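Local coordinates for protein OLD nuclease (Thermus scotoductus, PDB 6P74) that degrades linear or supercoiled double-stranded DNA from 5' to 3' and nicks circular DNA, using divalent metals, and also hydrolyses ATP in a DNA-stimulated manner, at residues A[9-14]-A[58-63]; A[133-138]-A[270-275]; A[175-180]-A[220-225]; A[430-435]-A[472-477]. One frame throughout, in Å; residues are numbered along the deposited sequence.

Interaction 1: residues A[9-14]-A[58-63]; sequences NFRCLE and PQDFIN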
# COMPACT_ATOMS: atom_id res chain seq x y z
N ASN A 9 10.74 -3.34 -14.54
CA ASN A 9 9.82 -2.23 -14.73
C ASN A 9 8.70 -2.18 -13.69
O ASN A 9 7.65 -1.56 -13.93
CB ASN A 9 9.23 -2.25 -16.15
CG ASN A 9 10.29 -2.02 -17.21
OD1 ASN A 9 11.15 -1.15 -17.06
ND2 ASN A 9 10.24 -2.80 -18.28
N PHE A 10 8.89 -2.81 -12.53
CA PHE A 10 7.87 -2.86 -11.49
C PHE A 10 8.23 -1.88 -10.37
O PHE A 10 9.17 -2.11 -9.61
CB PHE A 10 7.70 -4.29 -10.97
CG PHE A 10 6.72 -4.40 -9.85
CD1 PHE A 10 5.38 -4.06 -10.05
CD2 PHE A 10 7.12 -4.83 -8.60
CE1 PHE A 10 4.47 -4.15 -9.02
CE2 PHE A 10 6.21 -4.93 -7.56
CZ PHE A 10 4.88 -4.59 -7.78
N ARG A 11 7.46 -0.79 -10.26
CA ARG A 11 7.72 0.27 -9.29
C ARG A 11 9.15 0.77 -9.41
O ARG A 11 9.56 1.24 -10.48
CB ARG A 11 7.39 -0.21 -7.87
CG ARG A 11 5.88 -0.33 -7.65
CD ARG A 11 5.51 -1.12 -6.40
NE ARG A 11 4.12 -1.60 -6.46
CZ ARG A 11 3.47 -2.15 -5.44
NH1 ARG A 11 4.06 -2.29 -4.26
NH2 ARG A 11 2.21 -2.56 -5.60
N CYS A 12 9.93 0.69 -8.33
CA CYS A 12 11.30 1.18 -8.39
C CYS A 12 12.28 0.18 -9.00
O CYS A 12 13.44 0.54 -9.22
CB CYS A 12 11.78 1.59 -6.99
SG CYS A 12 11.68 0.31 -5.71
N LEU A 13 11.84 -1.05 -9.31
CA LEU A 13 12.73 -2.11 -9.78
C LEU A 13 12.77 -2.08 -11.30
O LEU A 13 11.96 -2.73 -11.98
CB LEU A 13 12.28 -3.47 -9.26
CG LEU A 13 12.11 -3.60 -7.74
CD1 LEU A 13 11.69 -5.01 -7.36
CD2 LEU A 13 13.40 -3.21 -7.03
N GLU A 14 13.74 -1.35 -11.86
CA GLU A 14 13.85 -1.27 -13.31
C GLU A 14 14.26 -2.62 -13.90
O GLU A 14 13.63 -3.11 -14.84
CB GLU A 14 14.83 -0.19 -13.72
CG GLU A 14 15.15 -0.19 -15.20
CD GLU A 14 15.65 1.16 -15.70
OE1 GLU A 14 15.21 1.57 -16.80
OE2 GLU A 14 16.47 1.80 -15.01
N PRO A 58 -1.46 3.82 -13.28
CA PRO A 58 -0.06 3.50 -13.61
C PRO A 58 0.90 3.33 -12.43
O PRO A 58 2.08 3.08 -12.67
CB PRO A 58 0.36 4.70 -14.45
CG PRO A 58 -0.56 5.86 -13.98
CD PRO A 58 -1.65 5.27 -13.11
N GLN A 59 0.39 3.44 -11.19
CA GLN A 59 1.22 3.42 -9.98
C GLN A 59 2.32 2.36 -9.98
O GLN A 59 3.40 2.58 -9.43
CB GLN A 59 0.32 3.20 -8.75
CG GLN A 59 -0.52 4.41 -8.33
CD GLN A 59 -1.99 4.32 -8.76
OE1 GLN A 59 -2.30 3.89 -9.88
NE2 GLN A 59 -2.90 4.72 -7.88
N ASP A 60 2.07 1.19 -10.58
CA ASP A 60 3.00 0.08 -10.46
C ASP A 60 4.06 0.04 -11.56
O ASP A 60 5.01 -0.74 -11.45
CB ASP A 60 2.22 -1.24 -10.43
CG ASP A 60 1.55 -1.48 -9.08
OD1 ASP A 60 1.89 -0.77 -8.10
OD2 ASP A 60 0.68 -2.38 -9.00
N PHE A 61 3.93 0.85 -12.60
CA PHE A 61 4.95 0.94 -13.63
C PHE A 61 6.06 1.89 -13.21
O PHE A 61 5.81 2.89 -12.52
CB PHE A 61 4.35 1.43 -14.94
CG PHE A 61 3.38 0.48 -15.56
CD1 PHE A 61 2.06 0.43 -15.11
CD2 PHE A 61 3.76 -0.36 -16.59
CE1 PHE A 61 1.15 -0.44 -15.69
CE2 PHE A 61 2.86 -1.24 -17.18
CZ PHE A 61 1.55 -1.28 -16.72
N ILE A 62 7.29 1.59 -13.64
CA ILE A 62 8.38 2.55 -13.47
C ILE A 62 7.96 3.91 -13.99
O ILE A 62 7.39 4.02 -15.08
CB ILE A 62 9.65 2.09 -14.20
CG1 ILE A 62 10.81 3.00 -13.90
CG2 ILE A 62 9.43 2.12 -15.70
CD1 ILE A 62 12.12 2.40 -14.34
N ASN A 63 8.26 4.96 -13.22
CA ASN A 63 7.97 6.35 -13.62
C ASN A 63 6.50 6.55 -14.00
O ASN A 63 6.16 7.54 -14.67
CB ASN A 63 8.87 6.81 -14.77
CG ASN A 63 10.30 6.34 -14.64
OD1 ASN A 63 10.92 6.46 -13.58
ND2 ASN A 63 10.84 5.78 -15.72

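Interaction 2: residues A[133-138]-A[270-275]; sequences ARVLFL and IGTVII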
# COMPACT_ATOMS: atom_id res chain seq x y z
N ALA A 133 3.55 -23.65 -5.97
CA ALA A 133 4.62 -22.77 -5.52
C ALA A 133 4.14 -21.62 -4.64
O ALA A 133 4.91 -20.68 -4.40
CB ALA A 133 5.39 -22.22 -6.72
N ARG A 134 2.91 -21.67 -4.14
CA ARG A 134 2.37 -20.55 -3.37
C ARG A 134 3.14 -20.34 -2.07
O ARG A 134 3.61 -21.29 -1.43
CB ARG A 134 0.89 -20.75 -3.07
CG ARG A 134 0.01 -20.05 -4.07
CD ARG A 134 -1.44 -20.47 -3.92
NE ARG A 134 -2.06 -19.87 -2.75
CZ ARG A 134 -3.26 -20.19 -2.29
NH1 ARG A 134 -3.98 -21.13 -2.90
NH2 ARG A 134 -3.75 -19.58 -1.21
N VAL A 135 3.23 -19.08 -1.67
CA VAL A 135 4.03 -18.69 -0.52
C VAL A 135 3.10 -18.15 0.55
O VAL A 135 2.07 -17.53 0.25
CB VAL A 135 5.07 -17.62 -0.89
CG1 VAL A 135 5.97 -18.14 -1.98
CG2 VAL A 135 4.38 -16.35 -1.32
N LEU A 136 3.45 -18.40 1.80
CA LEU A 136 2.85 -17.68 2.90
C LEU A 136 3.50 -16.31 3.00
O LEU A 136 4.73 -16.20 3.05
CB LEU A 136 3.03 -18.45 4.21
CG LEU A 136 1.93 -19.45 4.52
CD1 LEU A 136 2.22 -20.14 5.84
CD2 LEU A 136 0.58 -18.74 4.57
N PHE A 137 2.69 -15.26 3.00
CA PHE A 137 3.19 -13.90 3.14
C PHE A 137 2.84 -13.35 4.52
O PHE A 137 1.69 -13.01 4.78
CB PHE A 137 2.65 -13.00 2.03
CG PHE A 137 3.50 -11.78 1.80
CD1 PHE A 137 3.49 -10.74 2.72
CD2 PHE A 137 4.35 -11.70 0.71
CE1 PHE A 137 4.28 -9.62 2.53
CE2 PHE A 137 5.13 -10.58 0.52
CZ PHE A 137 5.10 -9.54 1.44
N LEU A 138 3.83 -13.25 5.39
CA LEU A 138 3.65 -12.60 6.69
C LEU A 138 4.09 -11.15 6.58
O LEU A 138 5.26 -10.82 6.81
CB LEU A 138 4.43 -13.33 7.77
CG LEU A 138 3.66 -14.32 8.61
CD1 LEU A 138 2.99 -15.33 7.70
CD2 LEU A 138 4.60 -15.00 9.59
N ILE A 270 6.51 -27.03 5.20
CA ILE A 270 5.50 -25.99 4.98
C ILE A 270 5.85 -25.09 3.81
O ILE A 270 5.16 -24.10 3.55
CB ILE A 270 5.28 -25.17 6.26
CG1 ILE A 270 6.57 -24.46 6.68
CG2 ILE A 270 4.77 -26.06 7.38
CD1 ILE A 270 6.39 -23.52 7.84
N GLY A 271 6.91 -25.42 3.07
CA GLY A 271 7.20 -24.67 1.86
C GLY A 271 7.79 -23.29 2.12
O GLY A 271 8.60 -23.13 3.04
N THR A 272 7.38 -22.31 1.34
CA THR A 272 8.04 -21.02 1.30
C THR A 272 7.25 -19.98 2.06
O THR A 272 6.05 -19.78 1.81
CB THR A 272 8.25 -20.55 -0.14
OG1 THR A 272 9.12 -21.46 -0.81
CG2 THR A 272 8.89 -19.13 -0.14
N VAL A 273 7.94 -19.28 2.96
CA VAL A 273 7.37 -18.24 3.80
C VAL A 273 8.14 -16.95 3.55
O VAL A 273 9.38 -16.96 3.53
CB VAL A 273 7.45 -18.61 5.30
CG1 VAL A 273 6.76 -17.55 6.14
CG2 VAL A 273 6.85 -19.98 5.55
N ILE A 274 7.43 -15.87 3.35
CA ILE A 274 8.02 -14.56 3.17
C ILE A 274 7.62 -13.72 4.37
O ILE A 274 6.45 -13.71 4.76
CB ILE A 274 7.54 -13.92 1.86
CG1 ILE A 274 8.11 -14.71 0.68
CG2 ILE A 274 7.91 -12.45 1.82
CD1 ILE A 274 7.70 -14.17 -0.67
N ILE A 275 8.60 -13.07 5.00
CA ILE A 275 8.31 -12.27 6.18
C ILE A 275 8.86 -10.87 5.99
O ILE A 275 10.04 -10.69 5.64
CB ILE A 275 8.86 -12.90 7.47
CG1 ILE A 275 8.33 -14.32 7.59
CG2 ILE A 275 8.38 -12.10 8.69
CD1 ILE A 275 8.89 -15.09 8.75
O HOH W 1 5.91 -22.57 -1.17

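Interaction 3: residues A[175-180]-A[220-225]; sequences QVYEQA and GFADPA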
# COMPACT_ATOMS: atom_id res chain seq x y z
N GLN A 175 -24.41 -28.87 15.89
CA GLN A 175 -25.58 -28.68 16.74
C GLN A 175 -25.26 -27.79 17.93
O GLN A 175 -26.11 -27.00 18.36
CB GLN A 175 -26.12 -30.02 17.21
CG GLN A 175 -27.64 -30.01 17.30
CD GLN A 175 -28.19 -30.82 18.47
OE1 GLN A 175 -27.47 -31.61 19.10
NE2 GLN A 175 -29.47 -30.62 18.76
N VAL A 176 -24.05 -27.90 18.49
CA VAL A 176 -23.69 -27.00 19.58
C VAL A 176 -23.47 -25.59 19.05
O VAL A 176 -23.87 -24.60 19.67
CB VAL A 176 -22.47 -27.52 20.34
CG1 VAL A 176 -22.16 -26.60 21.51
CG2 VAL A 176 -22.73 -28.94 20.84
N TYR A 177 -22.84 -25.47 17.88
CA TYR A 177 -22.61 -24.16 17.28
C TYR A 177 -23.94 -23.43 17.04
O TYR A 177 -24.11 -22.27 17.45
CB TYR A 177 -21.81 -24.30 15.99
CG TYR A 177 -21.73 -23.01 15.22
CD1 TYR A 177 -20.80 -22.02 15.56
CD2 TYR A 177 -22.61 -22.75 14.17
CE1 TYR A 177 -20.74 -20.84 14.87
CE2 TYR A 177 -22.56 -21.57 13.47
CZ TYR A 177 -21.62 -20.62 13.82
OH TYR A 177 -21.55 -19.43 13.14
N GLU A 178 -24.89 -24.09 16.36
CA GLU A 178 -26.20 -23.48 16.12
C GLU A 178 -26.89 -23.13 17.43
O GLU A 178 -27.55 -22.08 17.54
CB GLU A 178 -27.08 -24.41 15.30
CG GLU A 178 -26.60 -24.64 13.89
CD GLU A 178 -26.44 -23.35 13.10
OE1 GLU A 178 -25.56 -23.30 12.22
OE2 GLU A 178 -27.20 -22.39 13.38
N GLN A 179 -26.78 -24.00 18.43
CA GLN A 179 -27.33 -23.71 19.74
C GLN A 179 -26.79 -22.40 20.29
O GLN A 179 -27.53 -21.62 20.90
CB GLN A 179 -27.00 -24.88 20.68
CG GLN A 179 -27.66 -24.90 22.03
CD GLN A 179 -27.32 -26.18 22.78
OE1 GLN A 179 -27.33 -27.26 22.21
NE2 GLN A 179 -27.00 -26.05 24.07
N ALA A 180 -25.51 -22.13 20.08
CA ALA A 180 -24.94 -20.87 20.55
C ALA A 180 -25.40 -19.70 19.69
O ALA A 180 -25.68 -18.61 20.21
CB ALA A 180 -23.41 -20.96 20.57
N GLY A 220 -22.82 -15.17 11.91
CA GLY A 220 -22.16 -16.33 12.48
C GLY A 220 -20.70 -16.03 12.74
O GLY A 220 -20.20 -14.95 12.39
N PHE A 221 -20.02 -16.99 13.37
CA PHE A 221 -18.57 -16.87 13.53
C PHE A 221 -17.82 -18.12 13.10
O PHE A 221 -16.66 -18.30 13.51
CB PHE A 221 -18.17 -16.49 14.95
CG PHE A 221 -19.16 -16.88 15.97
CD1 PHE A 221 -19.26 -18.19 16.39
CD2 PHE A 221 -19.98 -15.92 16.53
CE1 PHE A 221 -20.19 -18.55 17.34
CE2 PHE A 221 -20.92 -16.27 17.48
CZ PHE A 221 -21.02 -17.59 17.89
N ALA A 222 -18.41 -18.97 12.27
CA ALA A 222 -17.64 -20.08 11.74
C ALA A 222 -18.46 -20.78 10.67
O ALA A 222 -19.69 -20.73 10.69
CB ALA A 222 -17.21 -21.05 12.85
N ASP A 223 -17.76 -21.43 9.74
CA ASP A 223 -18.41 -22.42 8.89
C ASP A 223 -18.50 -23.69 9.72
O ASP A 223 -17.47 -24.33 10.00
CB ASP A 223 -17.61 -22.65 7.61
CG ASP A 223 -18.36 -23.51 6.58
OD1 ASP A 223 -19.05 -24.48 6.98
OD2 ASP A 223 -18.26 -23.21 5.37
N PRO A 224 -19.70 -24.09 10.17
CA PRO A 224 -19.80 -25.29 11.01
C PRO A 224 -19.31 -26.55 10.32
O PRO A 224 -18.92 -27.50 11.00
CB PRO A 224 -21.29 -25.37 11.35
CG PRO A 224 -21.97 -24.49 10.34
CD PRO A 224 -20.99 -23.42 9.97
N ALA A 225 -19.29 -26.57 8.98
CA ALA A 225 -18.73 -27.71 8.26
C ALA A 225 -17.22 -27.79 8.41
O ALA A 225 -16.66 -28.88 8.59
CB ALA A 225 -19.12 -27.63 6.78

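Interaction 4: residues A[430-435]-A[472-477]; sequences HDEDVW and VFVVQP. With SM (samarium (III) ion), chain O.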
# COMPACT_ATOMS: atom_id res chain seq x y z
N HIS A 430 44.87 -2.28 11.02
CA HIS A 430 45.32 -3.32 11.93
C HIS A 430 46.80 -3.11 12.27
O HIS A 430 47.52 -2.36 11.60
CB HIS A 430 45.08 -4.70 11.32
CG HIS A 430 45.93 -4.98 10.13
ND1 HIS A 430 47.23 -5.41 10.24
CD2 HIS A 430 45.68 -4.87 8.80
CE1 HIS A 430 47.74 -5.57 9.02
NE2 HIS A 430 46.82 -5.25 8.14
N ASP A 431 47.25 -3.82 13.29
CA ASP A 431 48.66 -3.78 13.69
C ASP A 431 49.51 -4.65 12.78
O ASP A 431 49.05 -5.66 12.25
CB ASP A 431 48.83 -4.23 15.15
CG ASP A 431 48.29 -3.22 16.17
OD1 ASP A 431 48.05 -2.07 15.76
OD2 ASP A 431 48.07 -3.56 17.36
N GLU A 432 50.78 -4.27 12.64
CA GLU A 432 51.71 -5.13 11.92
C GLU A 432 52.04 -6.37 12.74
O GLU A 432 51.97 -7.50 12.24
CB GLU A 432 52.97 -4.36 11.56
CG GLU A 432 53.99 -5.13 10.71
CD GLU A 432 55.35 -4.41 10.69
OE1 GLU A 432 55.51 -3.47 11.49
OE2 GLU A 432 56.26 -4.78 9.91
N ASP A 433 52.43 -6.19 14.01
CA ASP A 433 52.72 -7.30 14.92
C ASP A 433 53.94 -8.11 14.49
O ASP A 433 53.97 -9.33 14.66
CB ASP A 433 51.51 -8.21 15.10
CG ASP A 433 50.48 -7.59 16.01
OD1 ASP A 433 50.90 -6.86 16.93
OD2 ASP A 433 49.28 -7.84 15.84
N VAL A 434 54.94 -7.42 13.97
CA VAL A 434 56.23 -8.00 13.64
C VAL A 434 57.26 -7.31 14.52
O VAL A 434 57.24 -6.09 14.67
CB VAL A 434 56.55 -7.79 12.15
CG1 VAL A 434 58.02 -8.15 11.80
CG2 VAL A 434 55.50 -8.53 11.31
N TRP A 435 58.14 -8.10 15.13
CA TRP A 435 59.02 -7.56 16.15
C TRP A 435 60.45 -7.98 15.88
O TRP A 435 60.67 -9.11 15.43
CB TRP A 435 58.57 -8.04 17.54
CG TRP A 435 57.15 -7.68 17.80
CD1 TRP A 435 56.03 -8.47 17.61
CD2 TRP A 435 56.67 -6.41 18.24
NE1 TRP A 435 54.90 -7.77 17.92
CE2 TRP A 435 55.26 -6.50 18.31
CE3 TRP A 435 57.29 -5.21 18.59
CZ2 TRP A 435 54.46 -5.43 18.73
CZ3 TRP A 435 56.51 -4.16 19.00
CH2 TRP A 435 55.11 -4.27 19.06
N VAL A 472 43.82 -0.24 3.22
CA VAL A 472 44.40 -0.84 4.41
C VAL A 472 45.46 0.08 5.00
O VAL A 472 46.37 0.52 4.28
CB VAL A 472 45.00 -2.23 4.11
CG1 VAL A 472 45.60 -2.83 5.40
CG2 VAL A 472 43.94 -3.10 3.62
N PHE A 473 45.34 0.35 6.29
CA PHE A 473 46.33 1.10 7.05
C PHE A 473 46.97 0.19 8.10
O PHE A 473 46.25 -0.53 8.80
CB PHE A 473 45.68 2.33 7.70
CG PHE A 473 45.15 3.32 6.70
CD1 PHE A 473 44.01 3.03 5.96
CD2 PHE A 473 45.84 4.48 6.42
CE1 PHE A 473 43.54 3.92 5.00
CE2 PHE A 473 45.37 5.39 5.47
CZ PHE A 473 44.21 5.11 4.77
N VAL A 474 48.29 0.21 8.20
CA VAL A 474 48.99 -0.70 9.11
C VAL A 474 49.68 0.11 10.19
O VAL A 474 50.54 0.94 9.89
CB VAL A 474 49.98 -1.60 8.38
CG1 VAL A 474 50.60 -2.55 9.39
CG2 VAL A 474 49.26 -2.40 7.24
N VAL A 475 49.32 -0.15 11.45
CA VAL A 475 50.02 0.48 12.57
C VAL A 475 51.26 -0.34 12.89
O VAL A 475 51.15 -1.50 13.28
CB VAL A 475 49.12 0.60 13.80
CG1 VAL A 475 49.89 1.34 14.91
CG2 VAL A 475 47.84 1.33 13.47
N GLN A 476 52.44 0.27 12.74
CA GLN A 476 53.77 -0.35 12.92
C GLN A 476 54.40 0.12 14.22
O GLN A 476 54.60 1.33 14.39
CB GLN A 476 54.69 0.06 11.77
CG GLN A 476 54.11 -0.15 10.40
CD GLN A 476 55.18 -0.05 9.36
OE1 GLN A 476 55.46 1.03 8.86
NE2 GLN A 476 55.82 -1.17 9.05
N PRO A 477 54.79 -0.78 15.13
CA PRO A 477 54.54 -2.22 15.06
C PRO A 477 53.14 -2.56 15.54
O PRO A 477 52.64 -3.62 15.15
CB PRO A 477 55.58 -2.82 15.99
CG PRO A 477 55.91 -1.71 16.97
CD PRO A 477 55.82 -0.44 16.14
SM SM O . 47.15 -4.93 19.05
O HOH W 2 49.57 -5.84 18.89

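Interaction 1: residues A[9-14]-A[58-63]
Arg-11 and Asp-60 lie side by side, pointing the same way, and one carboxylate oxygen does most of the bridging. The arginine chain is extended from CG to NE, chi3 (-160°) setting NE beside the aspartate. There NE donates to OD1 of Asp-60 at 2.9 Å in a salt bridge. NH2 of Arg-11 adds a weak second bond to the same OD1. The oxygen is approached from above the carboxylate plane, and guanidinium and carboxylate are turned 40° apart, so the pair is not a flat two-pronged one. The other oxygen, OD2, is taken by the backbone N of Arg-56. Phe-10 completes the cluster: its CZ sits over one guanidinium face, toward the rim, while its CE1 touches CB of Asp-60 at 3.9 Å.

The tip that presents these groups is a beta hairpin between strands 2-10 and 13-19 of the antiparallel sheet in the ATPase domain, closed by a type II' turn from Phe-10 to Leu-13 with a G1 bulge. Loop 58-63 docks against it through a single bridge between Phe-10 and Phe-61, flanked by two bonds: N of Arg-11 donates to O of Asp-60 (2.7 Å) and N of Ile-62 to O of Asn-9 (3.2 Å). The side chain of Arg-11 lies about 7 Å from that of Thr-35 in the inferred ATP site.

At the other end, Ile-62 crosses Glu-14. CG1 of the isoleucine stands anti to its backbone N (chi1 -174°), and CD1 rests 3.8 Å from CB of Glu-14, whose carboxylate is engaged by Arg-68 and Arg-333.

Interaction 2: residues A[133-138]-A[270-275]
Val-135 to Leu-138 and Thr-272 to Ile-275 run as neighbouring parallel strands, their directions 19° apart, at one margin of the mixed sheet of the P-loop ATPase domain. Strand 135-138 is outermost within the chain, while 272-276 has 304-308 on its other flank.

Backbone hydrogen bonds set the register. N of Leu-136 donates to O of Thr-272, and N of Ile-274 returns a 2.7 Å bond to O of Leu-136. The next, from N of Leu-138 to O of Ile-274, is equally short. Leu-136 and Ile-274 therefore each use both backbone N and O across the pair, the alternation expected of parallel strands.

Apolar contacts divide between the two sheet faces. On the one bearing Val-135, Phe-137, Thr-272 and Ile-274, helix 34-45 packs against Ile-274. Here CG1 of Val-135 and CG2 of Thr-272 lie side by side at 3.6 Å, whereas OG1 of the threonine is bonded to Gln-304. Ile-274 sends its branches to two neighbours: CD1 reaches CG2 of Val-135, and CG2, anti to the backbone N, lies over the Phe-137 ring in a CH-pi contact, 4.0 Å from the centroid. On the face of Leu-136, Leu-138, Val-273 and Ile-275, CB of Leu-138 meets CG1 of Ile-275, with helices 154-166 and 246-266 contributing to the cover.

A water extends the pairing beyond the bond between Leu-136 and Thr-272: it donates to O of Arg-134 at 2.6 Å and accepts from N of Thr-272 at 2.9 Å.

Interaction 3: residues A[175-180]-A[220-225]
A single phenol oxygen, OH of Tyr-177, receives two successive backbone amides. N of Phe-221 donates to it at 2.9 Å, and N of Ala-222 adds a weak bond at 3.3 Å. The hydroxyl also lies against CA of Gly-220, 3.2 Å away. Glycine's lack of a side chain lets the oxygen come this close, and the backbone angles here are ones that suit this residue.

In Tyr-177 CG is anti to the backbone N (chi1 171°), and the ring reaches the loop at Phe-221 to Pro-224. Its CE1 presses on CD1 of Phe-221 at 3.4 Å, with the phenylalanine atom near the tyrosine plane. The two ring planes stand 85° apart, although the approach is oblique. The other flank of the tyrosine meets proline, CD2 lying 4.1 Å from CB of Pro-224.

The contact joins helix 170-184 to the loop following strand 217-220 in the dimerization domain. It forms part of the dimer interface: Tyr-177 packs on Gln-234 of the second subunit, Gly-220 pairs in an antiparallel ladder with a strand of that subunit, continuing the sheet between chains, and O of Ala-222 accepts from NE2 of the same Gln-234.

Beyond the tyrosine, Asp-223 closes an Asx turn, OD1 accepting from N of Ala-225 at 2.9 Å and shaping the loop around Pro-224. The Phe-221 ring also packs on Met-181 and Leu-184 of the helix.

Interaction 4: residues A[430-435]-A[472-477]
Trp-435 lays one face of its indole against Pro-477, whose CB sits 3.7 Å from the centroid of the six-membered ring in a CH-pi contact. CG of the proline comes within 3.2 Å of CZ3 of the tryptophan, and the two side chains cross at about a right angle. Pro-477 follows a cis peptide bond, and its carbonyl O takes a nearly straight bond from N of Asp-433 at 2.8 Å.

Upstream the segments pair as parallel strands, N of Val-475 donating to O of His-430 and N of Glu-432 to O of Val-475. The imidazole of His-430 is held by its own neighbour: ND1 donates to O of Asp-431 at 2.7 Å, while NE2 rests against the methyls of Val-472 and Val-474.

Asp-431 divides its carboxylate. OD1 lies 3.5 Å from CB of Val-475 and accepts from N of Leu-479, whereas OD2 binds samarium at 2.4 Å. A water 2.6 Å from the metal also lies 2.6 Å from OD1 of Asp-433, which it probably bonds. Glu-480 is the other protein ligand of samarium. At the end of strand 426-431, Asp-431 and Asp-433 fit the DxD motif of Toprim domains and are inferred to bind a divalent cation.

How the interactions relate
Three of the contacts belong to the ATPase and dimerization parts, and interaction 4 to the Toprim domain, about 76 Å between centres from interaction 3. Interactions 2 and 4 both join parallel strands at a sheet margin, yet the first is a buried, largely aliphatic pairing and the second, partly buried, ends in carboxylates and a metal. Interactions 1 and 3 dock a loop on another element, a hairpin tip by a salt bridge and two backbone bonds and a helix by a buried tyrosine hydroxyl; both lie next to the second subunit. Helix 34-45 links interactions 1 and 2, touching Phe-10 in one and Ile-274 in the other, their nearest atoms about 9 Å apart.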